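Long-range contacts in N-acetyl-beta-D glucosaminidase (Rhizomucor miehei CAU432, PDB 4ZM6), which probably hydrolyses beta-linked N-acetylglucosamine as a family 3 glycosidase and binds acetyl-CoA in a GCN5-related acetyltransferase region: residues A[22-27]-A[48-53]; A[74-79]-A[126-131]; A[176-181]-A[211-216]; A[182-187]-A[231-236]. All blocks are in the same frame, centred on the assembly; numbering follows the deposited sequence.

In the fold
All four contacts lie in the N-terminal TIM-barrel-type domain of the family 3 glycosidase, away from the acetyl-CoA pocket, which is built from residues between 520 and 676. Contact 1 joins two loops at the surface, and its centre is about 14 Å from that of contact 2, where neighbouring parallel strands pair. Contact 2 meets contact 3 through Trp129 NE1 and Ser177 OG, 2.9 Å apart, a probable hydrogen bond. Contact 3 runs directly into contact 4 along 176-187, and Phe181 O lies 3.1 Å from Gly231 N, probably hydrogen-bonded. The centres of contacts 3 and 4 are about 13 Å apart, those of contacts 1 and 4 about 33 Å.

Contact 1: residues A[22-27]-A[48-53]; sequences DGLEPT and NIATPK
Asn48, Leu24 and Ala50 bury most of the surface here, with Gly23 supplying the polar partner. The amide nitrogen of Asn48 donates to the backbone carbonyl of Gly23: ND2 to O is 2.8 Å, nearly straight at 165° at the hydrogen. The donor lies in the carbonyl plane on a lone pair, and the oxygen is close to the plane of the Asn48 amide. CG of Asn48 stands anti to its own carbonyl carbon (chi1 -46°), which swings the amide toward 22-27, while Asn48 CA also approaches Gly23 O at 3.1 Å in a CA-H...O contact. The amide has further partners: ND2 also donates to Phe21 O, and OD1 accepts from Phe45 N. A buried asparagine is thereby held against rotation by three backbone partners, Gly23 O, Phe21 O and Phe45 N. Beside this polar grip, Leu24 brings its CD2 branch against the methyl of Ala50 in a small apolar patch at the surface. The two loops follow adjacent parallel strands of the barrel, 17-19 and 41-44. From here 22-27 leads into helix 28-37, with Thr27 OG1 capping Ile30 N, while Pro26 packs on Leu58, Ser61 and Leu62 of helix 52-68, which begins at the end of 48-53.

Contact 2: residues A[74-79]-A[126-131]; sequences PLFIAV and GMNWNL
Trp129 and Phe76 make the aromatic part of a contact between two neighbouring parallel strands, 76-79 and 129-130, in the barrel wall. The Trp129 side chain leaves the backbone with CG anti to N (chi1 -170°). Its CB touches the methyl of Ala78 (CB to CB 3.9 Å), and CG stays near that same methyl. Farther out, the six-membered ring turns an edge to Phe76: CE3 sits over the Phe76 ring face, 3.4 Å from CG, and CZ3 lies nearest CD2. The pair is T-shaped, with the six-membered centroids 4.7 Å apart and the planes at 67°. At the pyrrole part of the indole, NE1 is hydrogen-bonded to Ser177 OG. Elsewhere the Val79 and Met127 side chains cross at about a right angle, with Val79 CG1 3.8 Å from Met127 CG. Polar pairing runs alongside. Asn128 folds its side chain back so that OD1 takes the backbone N-H of Ile77 at 2.7 Å, on a lone pair, and its own N donates to Ile77 O at 3.3 Å. Farther on, Leu131 N donates to Val79 O at 2.8 Å, while Asn130 ND2 turns to Gln81 O. The side-chain carbonyl of Asn128 thus serves a strand N-H as a main-chain carbonyl would, beside the short, weakly bonded strand 129-130, and buried backbone groups are satisfied inside a largely apolar interface.

Contact 3: residues A[176-181]-A[211-216]; sequences TSIKHF and VPFKKA
Phe213 and Phe181 form the aromatic pair of this buried contact: an edge of Phe181 points at a face of Phe213, with CD1 of Phe181 3.8 Å from CD1 of Phe213. The centroids are 5.3 Å apart and the rings almost perpendicular, at 88°. Phe213 projects from its helix with CG anti to the carbonyl carbon (chi1 -71°) and reaches across to the strand. Apolar packing of Ile178 adds to this: its CD1 touches Phe213 CD1 at 3.5 Å and the methyl of Ala216 at 4.0 Å, about one turn along the helix. This is strand-to-helix packing in a TIM barrel: helix 211-217 follows strand 178-181 and precedes strand 227-230 in the chain, within a beta-alpha-beta crossover, and covers the outside of the sheet. Contact with the main chain is the third kind. The tip of the ring, Phe213 CZ, lies against the backbone where the chain turns a corner, 3.6 Å from Phe181 N, and the edge of the ring faces His180 N, which is bonded to Asp136. The peptide bond before His180 is cis. No hydrogen bond links the two segments; Lys179 points away from the helix, and its NZ forms salt bridges with Glu82 and Asp80.

Contact 4: residues A[182-187]-A[231-236]; sequences PGHGDT and GHMLLP
Between Pro182 to His184 and Gly231 to Leu235 the backbones stay well apart, with the nearest CA atoms, His184 and Gly231, 7.4 Å from each other and the chain entering Pro182 through a cis peptide bond. Residues 182-187 continue the Lys-His-Phe-Pro-Gly-His-Gly sequence characteristic of family 3 beta-N-acetylglucosaminidases, in the loop after strand 178-181; 231-236 is in the loop after the adjacent strand 227-230, so both belong to the beta-alpha loops of the barrel. Met233 bridges the gap. Its CG sits between backbone N and carbonyl carbon (chi1 36°), and the chain, bent at the next two torsions, delivers the sulfur and methyl to the first loop. CE meets Pro182 CD tip to tip at 3.8 Å, while Pro182 CG meets Leu235 CD1 likewise at 3.6 Å. No hydrogen bond crosses between the segments. Both loops are tied instead to their surroundings: the backbone N of His184 bonds to Asp136 and that of Met233 to Ser244 OG, while the His232 side chain bonds through NE2 to Cys269 O. SD of Met233 comes 3.4 Å from Gly183 O and faces His184 obliquely, 4.3 Å from its ring centroid and 45° off the ring normal, with CD2 the nearest ring atom at 3.6 Å.

Contact 1: residues A[22-27]-A[48-53]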
loop_
_atom_site.group_PDB
_atom_site.type_symbol
_atom_site.label_atom_id
_atom_site.label_comp_id
_atom_site.label_asym_id
_atom_site.label_seq_id
_atom_site.Cartn_x
_atom_site.Cartn_y
_atom_site.Cartn_z
ATOM N N ASP A 22 10.715 31.562 32.448
ATOM C CA ASP A 22 11.030 30.846 33.685
ATOM C C ASP A 22 10.068 31.255 34.802
ATOM O O ASP A 22 9.519 32.360 34.787
ATOM C CB ASP A 22 12.477 31.130 34.099
ATOM C CG ASP A 22 13.106 29.976 34.861
ATOM O OD1 ASP A 22 12.441 29.418 35.759
ATOM O OD2 ASP A 22 14.269 29.627 34.561
ATOM N N GLY A 23 9.862 30.357 35.762
ATOM C CA GLY A 23 9.015 30.632 36.927
ATOM C C GLY A 23 7.628 30.028 36.816
ATOM O O GLY A 23 7.350 29.283 35.882
ATOM N N LEU A 24 6.758 30.372 37.767
ATOM C CA LEU A 24 5.414 29.785 37.877
ATOM C C LEU A 24 4.326 30.856 37.750
ATOM O O LEU A 24 3.174 30.631 38.126
ATOM C CB LEU A 24 5.269 29.034 39.212
ATOM C CG LEU A 24 6.552 28.391 39.768
ATOM C CD1 LEU A 24 7.239 29.307 40.775
ATOM C CD2 LEU A 24 6.279 27.045 40.414
ATOM N N GLU A 25 4.704 32.012 37.209
ATOM C CA GLU A 25 3.801 33.142 37.013
ATOM C C GLU A 25 4.433 33.981 35.902
ATOM O O GLU A 25 5.637 33.856 35.668
ATOM C CB GLU A 25 3.668 33.931 38.322
ATOM C CG GLU A 25 2.499 34.909 38.382
ATOM C CD GLU A 25 2.142 35.348 39.792
ATOM O OE1 GLU A 25 2.860 34.974 40.746
ATOM O OE2 GLU A 25 1.133 36.073 39.945
ATOM N N PRO A 26 3.640 34.814 35.193
ATOM C CA PRO A 26 4.230 35.566 34.077
ATOM C C PRO A 26 5.389 36.475 34.474
ATOM O O PRO A 26 5.310 37.157 35.495
ATOM C CB PRO A 26 3.060 36.414 33.568
ATOM C CG PRO A 26 1.849 35.631 33.930
ATOM C CD PRO A 26 2.175 34.994 35.249
ATOM N N THR A 27 6.451 36.477 33.669
ATOM C CA THR A 27 7.576 37.393 33.868
ATOM C C THR A 27 7.223 38.745 33.244
ATOM O O THR A 27 6.284 38.829 32.446
ATOM C CB THR A 27 8.881 36.860 33.228
ATOM O OG1 THR A 27 8.765 36.865 31.799
ATOM C CG2 THR A 27 9.194 35.446 33.715
ATOM N N ASN A 48 7.688 25.841 34.542
ATOM C CA ASN A 48 6.442 26.605 34.670
ATOM C C ASN A 48 5.278 25.819 35.284
ATOM O O ASN A 48 4.367 26.413 35.864
ATOM C CB ASN A 48 6.036 27.171 33.302
ATOM C CG ASN A 48 7.201 27.817 32.563
ATOM O OD1 ASN A 48 7.357 27.637 31.354
ATOM N ND2 ASN A 48 8.032 28.559 33.289
ATOM N N ILE A 49 5.303 24.493 35.155
ATOM C CA ILE A 49 4.253 23.649 35.734
ATOM C C ILE A 49 4.498 23.504 37.235
ATOM O O ILE A 49 5.245 22.626 37.674
ATOM C CB ILE A 49 4.146 22.265 35.027
ATOM C CG1 ILE A 49 3.329 22.385 33.733
ATOM C CG2 ILE A 49 3.449 21.223 35.905
ATOM C CD1 ILE A 49 3.885 23.340 32.699
ATOM N N ALA A 50 3.873 24.391 38.011
ATOM C CA ALA A 50 3.909 24.291 39.463
ATOM C C ALA A 50 3.031 23.125 39.873
ATOM O O ALA A 50 3.527 22.093 40.330
ATOM C CB ALA A 50 3.431 25.580 40.118
ATOM N N THR A 51 1.726 23.292 39.670
ATOM C CA THR A 51 0.729 22.303 40.076
ATOM C C THR A 51 -0.653 22.813 39.618
ATOM O O THR A 51 -0.828 24.026 39.438
ATOM C CB THR A 51 0.804 22.015 41.604
ATOM O OG1 THR A 51 0.752 20.600 41.835
ATOM C CG2 THR A 51 -0.297 22.741 42.407
ATOM N N PRO A 52 -1.630 21.898 39.435
ATOM C CA PRO A 52 -2.892 22.171 38.728
ATOM C C PRO A 52 -3.523 23.543 38.981
ATOM O O PRO A 52 -3.886 24.239 38.030
ATOM C CB PRO A 52 -3.814 21.058 39.229
ATOM C CG PRO A 52 -2.899 19.924 39.522
ATOM C CD PRO A 52 -1.628 20.543 40.024
ATOM N N LYS A 53 -3.653 23.922 40.250
ATOM C CA LYS A 53 -4.211 25.227 40.607
ATOM C C LYS A 53 -3.357 26.363 40.049
ATOM O O LYS A 53 -3.879 27.311 39.453
ATOM C CB LYS A 53 -4.332 25.373 42.130
ATOM C CG LYS A 53 -5.449 24.548 42.752
ATOM C CD LYS A 53 -5.883 25.130 44.090
ATOM C CE LYS A 53 -7.025 24.340 44.712
ATOM N NZ LYS A 53 -7.546 25.005 45.939
#

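Contact 2: residues A[74-79]-A[126-131]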
loop_
_atom_site.group_PDB
_atom_site.type_symbol
_atom_site.label_atom_id
_atom_site.label_comp_id
_atom_site.label_asym_id
_atom_site.label_seq_id
_atom_site.Cartn_x
_atom_site.Cartn_y
_atom_site.Cartn_z
ATOM N N PRO A 74 -7.223 34.607 20.894
ATOM C CA PRO A 74 -6.506 34.194 22.103
ATOM C C PRO A 74 -5.152 33.567 21.813
ATOM O O PRO A 74 -4.899 33.112 20.700
ATOM C CB PRO A 74 -7.440 33.161 22.754
ATOM C CG PRO A 74 -8.738 33.249 22.028
ATOM C CD PRO A 74 -8.442 33.808 20.673
ATOM N N LEU A 75 -4.289 33.567 22.819
ATOM C CA LEU A 75 -2.980 32.935 22.726
ATOM C C LEU A 75 -3.093 31.427 22.575
ATOM O O LEU A 75 -4.059 30.817 23.038
ATOM C CB LEU A 75 -2.152 33.221 23.987
ATOM C CG LEU A 75 -1.809 34.669 24.342
ATOM C CD1 LEU A 75 -0.970 34.697 25.611
ATOM C CD2 LEU A 75 -1.081 35.361 23.201
ATOM N N PHE A 76 -2.098 30.841 21.916
ATOM C CA PHE A 76 -1.843 29.415 22.008
ATOM C C PHE A 76 -0.901 29.227 23.187
ATOM O O PHE A 76 0.014 30.022 23.381
ATOM C CB PHE A 76 -1.182 28.877 20.730
ATOM C CG PHE A 76 -2.139 28.235 19.759
ATOM C CD1 PHE A 76 -2.921 27.154 20.147
ATOM C CD2 PHE A 76 -2.222 28.677 18.443
ATOM C CE1 PHE A 76 -3.793 26.549 19.252
ATOM C CE2 PHE A 76 -3.089 28.075 17.544
ATOM C CZ PHE A 76 -3.876 27.010 17.947
ATOM N N ILE A 77 -1.132 28.181 23.972
ATOM C CA ILE A 77 -0.254 27.821 25.081
ATOM C C ILE A 77 0.180 26.367 24.887
ATOM O O ILE A 77 -0.543 25.430 25.239
ATOM C CB ILE A 77 -0.960 28.013 26.436
ATOM C CG1 ILE A 77 -1.381 29.477 26.598
ATOM C CG2 ILE A 77 -0.059 27.586 27.590
ATOM C CD1 ILE A 77 -2.094 29.774 27.902
ATOM N N ALA A 78 1.372 26.193 24.324
ATOM C CA ALA A 78 1.857 24.883 23.912
ATOM C C ALA A 78 2.699 24.201 24.987
ATOM O O ALA A 78 3.060 24.817 25.988
ATOM C CB ALA A 78 2.656 25.014 22.625
ATOM N N VAL A 79 3.003 22.925 24.761
ATOM C CA VAL A 79 3.799 22.128 25.688
ATOM C C VAL A 79 4.288 20.831 25.021
ATOM O O VAL A 79 3.609 20.278 24.156
ATOM C CB VAL A 79 2.986 21.796 26.962
ATOM C CG1 VAL A 79 1.899 20.772 26.672
ATOM C CG2 VAL A 79 3.897 21.298 28.071
ATOM N N GLY A 126 -5.545 24.734 30.634
ATOM C CA GLY A 126 -5.311 25.874 29.752
ATOM C C GLY A 126 -4.350 25.598 28.608
ATOM O O GLY A 126 -4.143 26.473 27.764
ATOM N N MET A 127 -3.751 24.402 28.575
ATOM C CA MET A 127 -2.951 23.978 27.417
ATOM C C MET A 127 -3.857 23.613 26.263
ATOM O O MET A 127 -4.790 22.829 26.425
ATOM C CB MET A 127 -2.059 22.773 27.722
ATOM C CG MET A 127 -0.643 23.144 28.093
ATOM S SD MET A 127 -0.606 23.832 29.748
ATOM C CE MET A 127 -0.708 22.339 30.733
ATOM N N ASN A 128 -3.552 24.162 25.096
ATOM C CA ASN A 128 -4.364 23.965 23.907
ATOM C C ASN A 128 -3.510 23.700 22.664
ATOM O O ASN A 128 -3.908 24.020 21.543
ATOM C CB ASN A 128 -5.275 25.182 23.710
ATOM C CG ASN A 128 -4.523 26.501 23.780
ATOM O OD1 ASN A 128 -3.291 26.533 23.844
ATOM N ND2 ASN A 128 -5.263 27.597 23.772
ATOM N N TRP A 129 -2.338 23.107 22.876
ATOM C CA TRP A 129 -1.437 22.730 21.788
ATOM C C TRP A 129 -0.352 21.816 22.341
ATOM O O TRP A 129 0.582 22.275 22.990
ATOM C CB TRP A 129 -0.790 23.962 21.141
ATOM C CG TRP A 129 -0.036 23.672 19.857
ATOM C CD1 TRP A 129 0.437 22.462 19.425
ATOM C CD2 TRP A 129 0.345 24.623 18.857
ATOM N NE1 TRP A 129 1.071 22.604 18.219
ATOM C CE2 TRP A 129 1.031 23.919 17.849
ATOM C CE3 TRP A 129 0.168 26.001 18.715
ATOM C CZ2 TRP A 129 1.541 24.544 16.715
ATOM C CZ3 TRP A 129 0.675 26.627 17.588
ATOM C CH2 TRP A 129 1.356 25.897 16.603
ATOM N N ASN A 130 -0.474 20.522 22.078
ATOM C CA ASN A 130 0.565 19.585 22.451
ATOM C C ASN A 130 1.528 19.403 21.277
ATOM O O ASN A 130 1.112 19.057 20.168
ATOM C CB ASN A 130 -0.045 18.250 22.865
ATOM C CG ASN A 130 0.959 17.330 23.537
ATOM O OD1 ASN A 130 2.143 17.660 23.667
ATOM N ND2 ASN A 130 0.489 16.159 23.967
ATOM N N LEU A 131 2.812 19.654 21.524
ATOM C CA LEU A 131 3.846 19.469 20.506
ATOM C C LEU A 131 4.147 17.977 20.422
ATOM O O LEU A 131 5.104 17.477 21.009
ATOM C CB LEU A 131 5.102 20.271 20.850
ATOM C CG LEU A 131 4.892 21.775 21.046
ATOM C CD1 LEU A 131 6.159 22.416 21.594
ATOM C CD2 LEU A 131 4.465 22.441 19.746
#

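Contact 3: residues A[176-181]-A[211-216]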
loop_
_atom_site.group_PDB
_atom_site.type_symbol
_atom_site.label_atom_id
_atom_site.label_comp_id
_atom_site.label_asym_id
_atom_site.label_seq_id
_atom_site.Cartn_x
_atom_site.Cartn_y
_atom_site.Cartn_z
ATOM N N THR A 176 -1.901 19.885 17.350
ATOM C CA THR A 176 -0.793 18.927 17.295
ATOM C C THR A 176 0.340 19.377 16.378
ATOM O O THR A 176 0.195 20.301 15.580
ATOM C CB THR A 176 -1.264 17.521 16.851
ATOM O OG1 THR A 176 -1.905 17.592 15.570
ATOM C CG2 THR A 176 -2.224 16.930 17.872
ATOM N N SER A 177 1.476 18.706 16.527
ATOM C CA SER A 177 2.649 18.936 15.700
ATOM C C SER A 177 3.377 17.619 15.556
ATOM O O SER A 177 3.963 17.119 16.516
ATOM C CB SER A 177 3.582 19.965 16.334
ATOM O OG SER A 177 2.952 21.226 16.432
ATOM N N ILE A 178 3.312 17.039 14.362
ATOM C CA ILE A 178 4.072 15.830 14.084
ATOM C C ILE A 178 5.534 16.228 13.858
ATOM O O ILE A 178 5.820 17.206 13.154
ATOM C CB ILE A 178 3.486 14.999 12.914
ATOM C CG1 ILE A 178 3.276 15.837 11.655
ATOM C CG2 ILE A 178 2.161 14.383 13.331
ATOM C CD1 ILE A 178 3.112 15.004 10.409
ATOM N N LYS A 179 6.447 15.489 14.483
ATOM C CA LYS A 179 7.860 15.843 14.478
ATOM C C LYS A 179 8.736 14.600 14.487
ATOM O O LYS A 179 8.274 13.542 14.901
ATOM C CB LYS A 179 8.177 16.701 15.700
ATOM C CG LYS A 179 7.557 16.213 16.998
ATOM C CD LYS A 179 8.328 16.729 18.207
ATOM C CE LYS A 179 7.420 16.939 19.407
ATOM N NZ LYS A 179 8.153 16.943 20.703
ATOM N N HIS A 180 9.998 14.697 14.058
ATOM C CA HIS A 180 10.657 15.930 13.620
ATOM C C HIS A 180 10.962 15.815 12.142
ATOM O O HIS A 180 11.823 15.026 11.746
ATOM C CB HIS A 180 11.973 16.125 14.374
ATOM C CG HIS A 180 11.825 16.114 15.860
ATOM N ND1 HIS A 180 11.739 17.267 16.608
ATOM C CD2 HIS A 180 11.738 15.089 16.736
ATOM C CE1 HIS A 180 11.615 16.952 17.885
ATOM N NE2 HIS A 180 11.609 15.636 17.989
ATOM N N PHE A 181 10.265 16.598 11.328
ATOM C CA PHE A 181 10.398 16.493 9.882
ATOM C C PHE A 181 11.827 16.846 9.479
ATOM O O PHE A 181 12.381 17.816 9.996
ATOM C CB PHE A 181 9.400 17.428 9.192
ATOM C CG PHE A 181 9.275 17.200 7.714
ATOM C CD1 PHE A 181 8.413 16.230 7.219
ATOM C CD2 PHE A 181 10.018 17.953 6.817
ATOM C CE1 PHE A 181 8.290 16.013 5.855
ATOM C CE2 PHE A 181 9.901 17.746 5.453
ATOM C CZ PHE A 181 9.035 16.774 4.970
ATOM N N VAL A 211 7.577 7.879 5.565
ATOM C CA VAL A 211 6.379 7.038 5.533
ATOM C C VAL A 211 5.328 7.533 6.524
ATOM O O VAL A 211 4.201 7.812 6.119
ATOM C CB VAL A 211 6.679 5.540 5.769
ATOM C CG1 VAL A 211 5.391 4.750 5.981
ATOM C CG2 VAL A 211 7.457 4.962 4.596
ATOM N N PRO A 212 5.687 7.655 7.819
ATOM C CA PRO A 212 4.668 8.099 8.786
ATOM C C PRO A 212 4.168 9.535 8.558
ATOM O O PRO A 212 2.987 9.815 8.801
ATOM C CB PRO A 212 5.376 7.958 10.143
ATOM C CG PRO A 212 6.828 7.969 9.832
ATOM C CD PRO A 212 6.969 7.340 8.480
ATOM N N PHE A 213 5.049 10.426 8.096
ATOM C CA PHE A 213 4.660 11.804 7.770
ATOM C C PHE A 213 3.686 11.841 6.596
ATOM O O PHE A 213 2.683 12.552 6.631
ATOM C CB PHE A 213 5.884 12.670 7.450
ATOM C CG PHE A 213 6.730 12.992 8.649
ATOM C CD1 PHE A 213 6.389 14.035 9.493
ATOM C CD2 PHE A 213 7.867 12.252 8.935
ATOM C CE1 PHE A 213 7.163 14.334 10.600
ATOM C CE2 PHE A 213 8.645 12.542 10.039
ATOM C CZ PHE A 213 8.293 13.587 10.871
ATOM N N LYS A 214 3.988 11.067 5.560
ATOM C CA LYS A 214 3.123 10.992 4.391
ATOM C C LYS A 214 1.739 10.509 4.791
ATOM O O LYS A 214 0.732 11.080 4.375
ATOM C CB LYS A 214 3.705 10.052 3.331
ATOM C CG LYS A 214 2.956 10.107 2.008
ATOM C CD LYS A 214 3.112 8.834 1.193
ATOM C CE LYS A 214 2.320 8.920 -0.103
ATOM N NZ LYS A 214 2.919 8.076 -1.173
ATOM N N LYS A 215 1.697 9.457 5.600
ATOM C CA LYS A 215 0.435 8.855 5.998
ATOM C C LYS A 215 -0.416 9.816 6.832
ATOM O O LYS A 215 -1.635 9.850 6.685
ATOM C CB LYS A 215 0.684 7.543 6.745
ATOM C CG LYS A 215 -0.580 6.746 7.039
ATOM C CD LYS A 215 -0.353 5.242 6.911
ATOM C CE LYS A 215 -1.396 4.434 7.676
ATOM N NZ LYS A 215 -1.063 4.237 9.119
ATOM N N ALA A 216 0.229 10.607 7.683
ATOM C CA ALA A 216 -0.476 11.591 8.501
ATOM C C ALA A 216 -1.065 12.696 7.633
ATOM O O ALA A 216 -2.247 13.023 7.755
ATOM C CB ALA A 216 0.460 12.175 9.546
#

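Contact 4: residues A[182-187]-A[231-236]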
loop_
_atom_site.group_PDB
_atom_site.type_symbol
_atom_site.label_atom_id
_atom_site.label_comp_id
_atom_site.label_asym_id
_atom_site.label_seq_id
_atom_site.Cartn_x
_atom_site.Cartn_y
_atom_site.Cartn_z
ATOM N N PRO A 182 12.431 16.079 8.553
ATOM C CA PRO A 182 11.935 14.931 7.792
ATOM C C PRO A 182 12.162 13.551 8.419
ATOM O O PRO A 182 11.918 12.537 7.758
ATOM C CB PRO A 182 12.735 15.029 6.494
ATOM C CG PRO A 182 14.047 15.569 6.933
ATOM C CD PRO A 182 13.729 16.545 8.028
ATOM N N GLY A 183 12.619 13.499 9.665
ATOM C CA GLY A 183 12.879 12.222 10.319
ATOM C C GLY A 183 14.200 12.217 11.057
ATOM O O GLY A 183 15.269 12.159 10.442
ATOM N N HIS A 184 14.115 12.257 12.383
ATOM C CA HIS A 184 15.285 12.334 13.249
ATOM C C HIS A 184 15.662 10.983 13.847
ATOM O O HIS A 184 16.574 10.901 14.660
ATOM C CB HIS A 184 15.003 13.321 14.386
ATOM C CG HIS A 184 16.227 13.990 14.922
ATOM N ND1 HIS A 184 17.235 13.299 15.563
ATOM C CD2 HIS A 184 16.605 15.289 14.914
ATOM C CE1 HIS A 184 18.182 14.145 15.923
ATOM N NE2 HIS A 184 17.825 15.359 15.541
ATOM N N GLY A 185 14.967 9.924 13.455
ATOM C CA GLY A 185 15.132 8.631 14.102
ATOM C C GLY A 185 16.390 7.856 13.753
ATOM O O GLY A 185 16.764 6.932 14.483
ATOM N N ASP A 186 17.041 8.204 12.642
ATOM C CA ASP A 186 18.245 7.485 12.213
ATOM C C ASP A 186 19.500 8.340 12.355
ATOM O O ASP A 186 19.971 8.950 11.390
ATOM C CB ASP A 186 18.098 6.972 10.775
ATOM C CG ASP A 186 19.082 5.852 10.445
ATOM O OD1 ASP A 186 20.059 5.647 11.196
ATOM O OD2 ASP A 186 18.872 5.160 9.428
ATOM N N THR A 187 20.013 8.387 13.585
ATOM C CA THR A 187 21.349 8.912 13.882
ATOM C C THR A 187 21.750 8.492 15.299
ATOM O O THR A 187 20.903 8.080 16.094
ATOM C CB THR A 187 21.441 10.460 13.779
ATOM O OG1 THR A 187 20.309 10.994 13.077
ATOM C CG2 THR A 187 22.723 10.876 13.057
ATOM N N GLY A 231 12.561 19.598 12.539
ATOM C CA GLY A 231 13.720 19.533 13.418
ATOM C C GLY A 231 14.966 20.111 12.774
ATOM O O GLY A 231 14.920 20.636 11.653
ATOM N N HIS A 232 16.084 20.014 13.491
ATOM C CA HIS A 232 17.366 20.532 13.017
ATOM C C HIS A 232 18.293 19.379 12.662
ATOM O O HIS A 232 18.896 18.765 13.545
ATOM C CB HIS A 232 18.016 21.412 14.083
ATOM C CG HIS A 232 17.072 22.377 14.721
ATOM N ND1 HIS A 232 16.535 23.450 14.044
ATOM C CD2 HIS A 232 16.570 22.432 15.977
ATOM C CE1 HIS A 232 15.741 24.126 14.855
ATOM N NE2 HIS A 232 15.748 23.531 16.035
ATOM N N MET A 233 18.390 19.085 11.367
ATOM C CA MET A 233 19.310 18.068 10.859
ATOM C C MET A 233 19.843 18.438 9.477
ATOM O O MET A 233 19.144 19.057 8.671
ATOM C CB MET A 233 18.647 16.683 10.844
ATOM C CG MET A 233 17.165 16.675 10.490
ATOM S SD MET A 233 16.281 15.329 11.306
ATOM C CE MET A 233 14.741 16.147 11.707
ATOM N N LEU A 234 21.097 18.066 9.226
ATOM C CA LEU A 234 21.784 18.404 7.987
ATOM C C LEU A 234 21.536 17.296 6.969
ATOM O O LEU A 234 21.794 16.119 7.242
ATOM C CB LEU A 234 23.289 18.572 8.253
ATOM C CG LEU A 234 24.132 19.452 7.317
ATOM C CD1 LEU A 234 24.177 18.894 5.906
ATOM C CD2 LEU A 234 23.638 20.891 7.308
ATOM N N LEU A 235 21.031 17.686 5.800
ATOM C CA LEU A 235 20.733 16.751 4.714
ATOM C C LEU A 235 21.520 17.149 3.466
ATOM O O LEU A 235 21.028 17.919 2.635
ATOM C CB LEU A 235 19.227 16.741 4.438
ATOM C CG LEU A 235 18.405 16.062 5.543
ATOM C CD1 LEU A 235 17.246 16.934 6.001
ATOM C CD2 LEU A 235 17.913 14.687 5.103
ATOM N N PRO A 236 22.757 16.632 3.337
ATOM C CA PRO A 236 23.669 17.022 2.256
ATOM C C PRO A 236 23.097 16.897 0.844
ATOM O O PRO A 236 23.404 17.733 -0.004
ATOM C CB PRO A 236 24.855 16.071 2.441
ATOM C CG PRO A 236 24.856 15.764 3.894
ATOM C CD PRO A 236 23.403 15.686 4.267
#